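Local coordinates for chitin biosynthesis protein CHS5 (PDB 4IN3), which acts within the exomer (CHS5/6) complex to mediate export of specific cargo proteins, including chitin synthase CHS3, and takes part in targeting FUS1 to sites of polarized growth, at residues 12-17 against 47-52; 21-26 against 35-40. All blocks are in the same frame, centred on the assembly; numbering follows the deposited sequence.

Contact 1 of 2, residues 12-17 against 47-52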
loop_
_atom_site.group_PDB
_atom_site.type_symbol
_atom_site.label_atom_id
_atom_site.label_comp_id
_atom_site.label_asym_id
_atom_site.label_seq_id
_atom_site.Cartn_x
_atom_site.Cartn_y
_atom_site.Cartn_z
ATOM N N LEU A 12 -11.958 8.563 31.881
ATOM C CA LEU A 12 -11.626 7.188 32.232
ATOM C C LEU A 12 -11.312 6.425 30.948
ATOM O O LEU A 12 -12.023 6.553 29.948
ATOM C CB LEU A 12 -12.771 6.508 32.984
ATOM C CG LEU A 12 -12.600 6.373 34.500
ATOM C CD1 LEU A 12 -12.733 7.719 35.200
ATOM C CD2 LEU A 12 -13.593 5.363 35.059
ATOM N N LEU A 13 -10.234 5.652 30.962
ATOM C CA LEU A 13 -9.874 4.859 29.793
ATOM C C LEU A 13 -9.571 3.418 30.188
ATOM O O LEU A 13 -9.145 3.142 31.315
ATOM C CB LEU A 13 -8.686 5.479 29.048
ATOM C CG LEU A 13 -8.890 6.882 28.467
ATOM C CD1 LEU A 13 -8.394 7.953 29.430
ATOM C CD2 LEU A 13 -8.211 7.017 27.105
ATOM N N THR A 14 -9.808 2.500 29.258
ATOM C CA THR A 14 -9.547 1.088 29.494
ATOM C C THR A 14 -8.318 0.647 28.709
ATOM O O THR A 14 -8.215 0.899 27.505
ATOM C CB THR A 14 -10.753 0.217 29.093
ATOM O OG1 THR A 14 -11.937 0.705 29.737
ATOM C CG2 THR A 14 -10.517 -1.232 29.497
ATOM N N VAL A 15 -7.388 -0.014 29.394
ATOM C CA VAL A 15 -6.146 -0.463 28.768
ATOM C C VAL A 15 -6.369 -1.744 27.950
ATOM O O VAL A 15 -6.657 -2.805 28.505
ATOM C CB VAL A 15 -5.037 -0.685 29.817
ATOM C CG1 VAL A 15 -3.734 -1.056 29.137
ATOM C CG2 VAL A 15 -4.862 0.568 30.672
ATOM N N GLY A 16 -6.227 -1.628 26.631
ATOM C CA GLY A 16 -6.518 -2.708 25.696
ATOM C C GLY A 16 -5.292 -3.482 25.239
ATOM O O GLY A 16 -4.365 -3.685 26.028
ATOM N N LYS A 17 -5.293 -3.921 23.975
ATOM C CA LYS A 17 -4.145 -4.616 23.379
ATOM C C LYS A 17 -2.868 -3.806 23.610
ATOM O O LYS A 17 -2.846 -2.585 23.421
ATOM C CB LYS A 17 -4.358 -4.839 21.876
ATOM C CG LYS A 17 -3.664 -6.081 21.318
ATOM C CD LYS A 17 -4.030 -6.325 19.855
ATOM C CE LYS A 17 -2.871 -5.994 18.926
ATOM N NZ LYS A 17 -3.214 -6.234 17.496
ATOM N N GLY A 47 -6.405 -4.736 30.309
ATOM C CA GLY A 47 -7.767 -4.901 30.782
ATOM C C GLY A 47 -7.959 -4.105 32.056
ATOM O O GLY A 47 -8.854 -4.385 32.858
ATOM N N SER A 48 -7.103 -3.103 32.233
ATOM C CA SER A 48 -7.111 -2.264 33.423
ATOM C C SER A 48 -7.674 -0.883 33.121
ATOM O O SER A 48 -7.775 -0.484 31.962
ATOM C CB SER A 48 -5.696 -2.154 33.997
ATOM O OG SER A 48 -5.233 -3.416 34.459
ATOM N N ILE A 49 -8.028 -0.156 34.176
ATOM C CA ILE A 49 -8.712 1.122 34.034
ATOM C C ILE A 49 -7.902 2.270 34.632
ATOM O O ILE A 49 -7.462 2.205 35.780
ATOM C CB ILE A 49 -10.105 1.058 34.684
ATOM C CG1 ILE A 49 -10.952 -0.021 34.001
ATOM C CG2 ILE A 49 -10.797 2.409 34.609
ATOM C CD1 ILE A 49 -12.215 -0.396 34.760
ATOM N N ILE A 50 -7.712 3.323 33.843
ATOM C CA ILE A 50 -6.905 4.462 34.263
ATOM C C ILE A 50 -7.657 5.783 34.147
ATOM O O ILE A 50 -8.501 5.953 33.265
ATOM C CB ILE A 50 -5.610 4.564 33.442
ATOM C CG1 ILE A 50 -5.916 4.521 31.942
ATOM C CG2 ILE A 50 -4.656 3.446 33.810
ATOM C CD1 ILE A 50 -4.684 4.486 31.055
ATOM N N LYS A 51 -7.346 6.718 35.041
ATOM C CA LYS A 51 -7.933 8.053 34.988
ATOM C C LYS A 51 -6.927 9.067 34.458
ATOM O O LYS A 51 -5.806 9.175 34.961
ATOM C CB LYS A 51 -8.438 8.497 36.364
ATOM C CG LYS A 51 -8.857 9.970 36.416
ATOM C CD LYS A 51 -9.276 10.393 37.822
ATOM C CE LYS A 51 -10.791 10.373 37.989
ATOM N NZ LYS A 51 -11.196 10.664 39.397
ATOM N N MET A 52 -7.334 9.807 33.434
ATOM C CA MET A 52 -6.494 10.847 32.868
ATOM C C MET A 52 -7.084 12.215 33.199
ATOM O O MET A 52 -8.202 12.544 32.789
ATOM C CB MET A 52 -6.360 10.671 31.356
ATOM C CG MET A 52 -5.288 11.544 30.730
ATOM S SD MET A 52 -4.950 11.068 29.023
ATOM C CE MET A 52 -4.648 9.308 29.216
#

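Contact 2 of 2, residues 21-26 against 35-40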
loop_
_atom_site.group_PDB
_atom_site.type_symbol
_atom_site.label_atom_id
_atom_site.label_comp_id
_atom_site.label_asym_id
_atom_site.label_seq_id
_atom_site.Cartn_x
_atom_site.Cartn_y
_atom_site.Cartn_z
ATOM N N SER A 21 5.893 -0.827 23.021
ATOM C CA SER A 21 5.808 0.537 22.511
ATOM C C SER A 21 4.498 1.226 22.882
ATOM O O SER A 21 4.495 2.295 23.499
ATOM C CB SER A 21 5.968 0.536 20.984
ATOM O OG SER A 21 5.845 1.841 20.449
ATOM N N LEU A 22 3.382 0.608 22.509
ATOM C CA LEU A 22 2.096 1.276 22.631
ATOM C C LEU A 22 1.030 0.471 23.360
ATOM O O LEU A 22 0.952 -0.752 23.237
ATOM C CB LEU A 22 1.554 1.634 21.249
ATOM C CG LEU A 22 2.403 2.458 20.290
ATOM C CD1 LEU A 22 1.785 2.418 18.907
ATOM C CD2 LEU A 22 2.551 3.901 20.763
ATOM N N ALA A 23 0.207 1.187 24.117
ATOM C CA ALA A 23 -1.050 0.657 24.605
ATOM C C ALA A 23 -2.127 1.318 23.756
ATOM O O ALA A 23 -1.972 2.460 23.309
ATOM C CB ALA A 23 -1.251 0.983 26.060
ATOM N N LEU A 24 -3.210 0.594 23.516
ATOM C CA LEU A 24 -4.365 1.172 22.853
ATOM C C LEU A 24 -5.427 1.346 23.936
ATOM O O LEU A 24 -5.755 0.403 24.667
ATOM C CB LEU A 24 -4.867 0.263 21.733
ATOM C CG LEU A 24 -3.912 -0.015 20.568
ATOM C CD1 LEU A 24 -4.601 -0.881 19.516
ATOM C CD2 LEU A 24 -3.394 1.273 19.940
ATOM N N LEU A 25 -5.942 2.562 24.069
ATOM C CA LEU A 25 -6.880 2.850 25.143
ATOM C C LEU A 25 -8.252 3.153 24.553
ATOM O O LEU A 25 -8.356 3.763 23.489
ATOM C CB LEU A 25 -6.379 4.028 25.981
ATOM C CG LEU A 25 -4.907 3.986 26.409
ATOM C CD1 LEU A 25 -4.493 5.308 27.044
ATOM C CD2 LEU A 25 -4.633 2.831 27.364
ATOM N N THR A 26 -9.305 2.714 25.234
ATOM C CA THR A 26 -10.662 2.939 24.749
ATOM C C THR A 26 -11.513 3.686 25.767
ATOM O O THR A 26 -11.488 3.378 26.961
ATOM C CB THR A 26 -11.371 1.622 24.376
ATOM O OG1 THR A 26 -11.549 0.818 25.548
ATOM C CG2 THR A 26 -10.565 0.845 23.340
ATOM N N PHE A 35 -1.127 5.208 22.805
ATOM C CA PHE A 35 -0.477 5.861 23.935
ATOM C C PHE A 35 0.831 5.176 24.323
ATOM O O PHE A 35 0.907 3.953 24.330
ATOM C CB PHE A 35 -1.437 5.885 25.124
ATOM C CG PHE A 35 -1.089 6.903 26.169
ATOM C CD1 PHE A 35 -1.342 8.246 25.955
ATOM C CD2 PHE A 35 -0.525 6.516 27.376
ATOM C CE1 PHE A 35 -1.030 9.186 26.916
ATOM C CE2 PHE A 35 -0.210 7.454 28.345
ATOM C CZ PHE A 35 -0.464 8.792 28.115
ATOM N N PRO A 36 1.871 5.969 24.639
ATOM C CA PRO A 36 3.156 5.398 25.067
ATOM C C PRO A 36 3.015 4.564 26.343
ATOM O O PRO A 36 2.549 5.074 27.363
ATOM C CB PRO A 36 4.015 6.635 25.342
ATOM C CG PRO A 36 3.416 7.700 24.487
ATOM C CD PRO A 36 1.937 7.434 24.497
ATOM N N THR A 37 3.421 3.298 26.280
ATOM C CA THR A 37 3.287 2.383 27.411
ATOM C C THR A 37 4.176 2.808 28.579
ATOM O O THR A 37 3.886 2.501 29.739
ATOM C CB THR A 37 3.647 0.937 27.010
ATOM O OG1 THR A 37 3.208 0.679 25.669
ATOM C CG2 THR A 37 3.001 -0.064 27.961
ATOM N N VAL A 38 5.253 3.521 28.263
ATOM C CA VAL A 38 6.230 3.934 29.263
ATOM C C VAL A 38 5.719 5.101 30.108
ATOM O O VAL A 38 6.303 5.432 31.141
ATOM C CB VAL A 38 7.574 4.317 28.604
ATOM C CG1 VAL A 38 7.535 5.755 28.095
ATOM C CG2 VAL A 38 8.728 4.103 29.568
ATOM N N LEU A 39 4.628 5.719 29.666
ATOM C CA LEU A 39 4.020 6.817 30.411
ATOM C C LEU A 39 2.877 6.323 31.290
ATOM O O LEU A 39 2.448 7.018 32.211
ATOM C CB LEU A 39 3.542 7.918 29.464
ATOM C CG LEU A 39 4.683 8.726 28.846
ATOM C CD1 LEU A 39 4.193 9.544 27.660
ATOM C CD2 LEU A 39 5.313 9.627 29.900
ATOM N N LEU A 40 2.383 5.121 31.004
ATOM C CA LEU A 40 1.389 4.498 31.861
ATOM C C LEU A 40 2.050 4.136 33.191
ATOM O O LEU A 40 3.268 3.937 33.247
ATOM C CB LEU A 40 0.825 3.244 31.200
ATOM C CG LEU A 40 0.016 3.436 29.918
ATOM C CD1 LEU A 40 -0.507 2.094 29.428
ATOM C CD2 LEU A 40 -1.130 4.412 30.135
#

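Contact 1 of 2, residues 12-17 against 47-52
No aromatic ring enters this contact; its flat groups are the peptide planes that join strand 12-16 to strand 49-52 in the antiparallel sheet of the CHS5 N-terminal domain. The carbonyls of L13, I50 and S48 each receive an N-H nearly along the C=O axis. In the hydrogen-bonded pair of L13 and I50, both L13 N to I50 O (2.9 Å) and its return, I50 N to L13 O, are nearly straight. V15 N donates to S48 O in the same way. One side of the sheet carries L12, T14, I49 and K51, where the side chains of L12 and I49 cross obliquely, with CD2 of L12 4.1 Å from CG2 of I49. On the other side the buried L13, CG beside its backbone N, places CD1 3.9 Å from CB of M52, whose chain, bent at chi3, also brings CE close. I50 has CG1 in the crowded position between N and carbonyl carbon (chi1 51°), so CD1 meets CG2 of V15 at 3.9 Å, the two chains crossing at about a right angle. L25 of strand 22-26 covers this side. G47 N donates to V15 O, 2.7 Å away in the carbonyl plane, in a more bent bond (147°).

Contact 2 of 2, residues 21-26 against 35-40
F35 has CG anti to its backbone N (chi1 -161°), L25 has CG anti to the carbonyl carbon with an extended chi2 of 171°, and this brings CD1 of L25 to 3.7 Å from CB of F35. The two side chains cross obliquely, and the leucine methyl also reaches CG of the ring; the ring leads away from strand 22-26, and F35 also packs on M52 of the second subunit. CD of the neighbouring P36 lies over one ring face, 3.5 Å above the plane and offset toward the rim. The pair belongs to the beta hairpin of strands 22-26 and 32-36. A23 and F35 form a hydrogen-bonded pair of this hairpin: A23 N lies 2.9 Å from F35 O, the return bond runs from F35 N to A23 O, and both donors sit nearly along the C=O axis. Beyond P36 the chain leaves the sheet in a helix-like turn, yet T37 N still donates to S21 O at 3.1 Å, from above the carbonyl plane. The T37 hydroxyl, set beside its own N by chi1, makes a weak hydrogen bond to D19 O. Past the turn, L40 folds back so that its CD1 touches CB of A23 at 3.6 Å. Backbone bonds thus hold the hairpin's open end, while the apolar contacts of A23 with L40 and of L25 with F35 add packing that needs no polar partner.

In the fold
Contacts 1 and 2 lie in one antiparallel sheet, four-stranded within this subunit, their centres about 9 Å apart, with strands 9-18 and 22-26 adjacent. Probable hydrogen bonds join them, from G16 N to L24 O (2.9 Å) and from T14 N to T26 O (3.0 Å). Their apolar sides merge: CD2 of L13 lies 3.7 Å from CB of L25, and CD1 of I50 is as close to CD2 of L40. Both meet the second CHS5 subunit: M52 and F35 pack on F35 and M52 of that copy, and strand 49-57 continues the sheet across the interface, in keeping with dimerization. T14 packs on N378 of a BCH1 chain, and T26 OG1 hydrogen-bonds to N378 OD1 of a BCH1 chain.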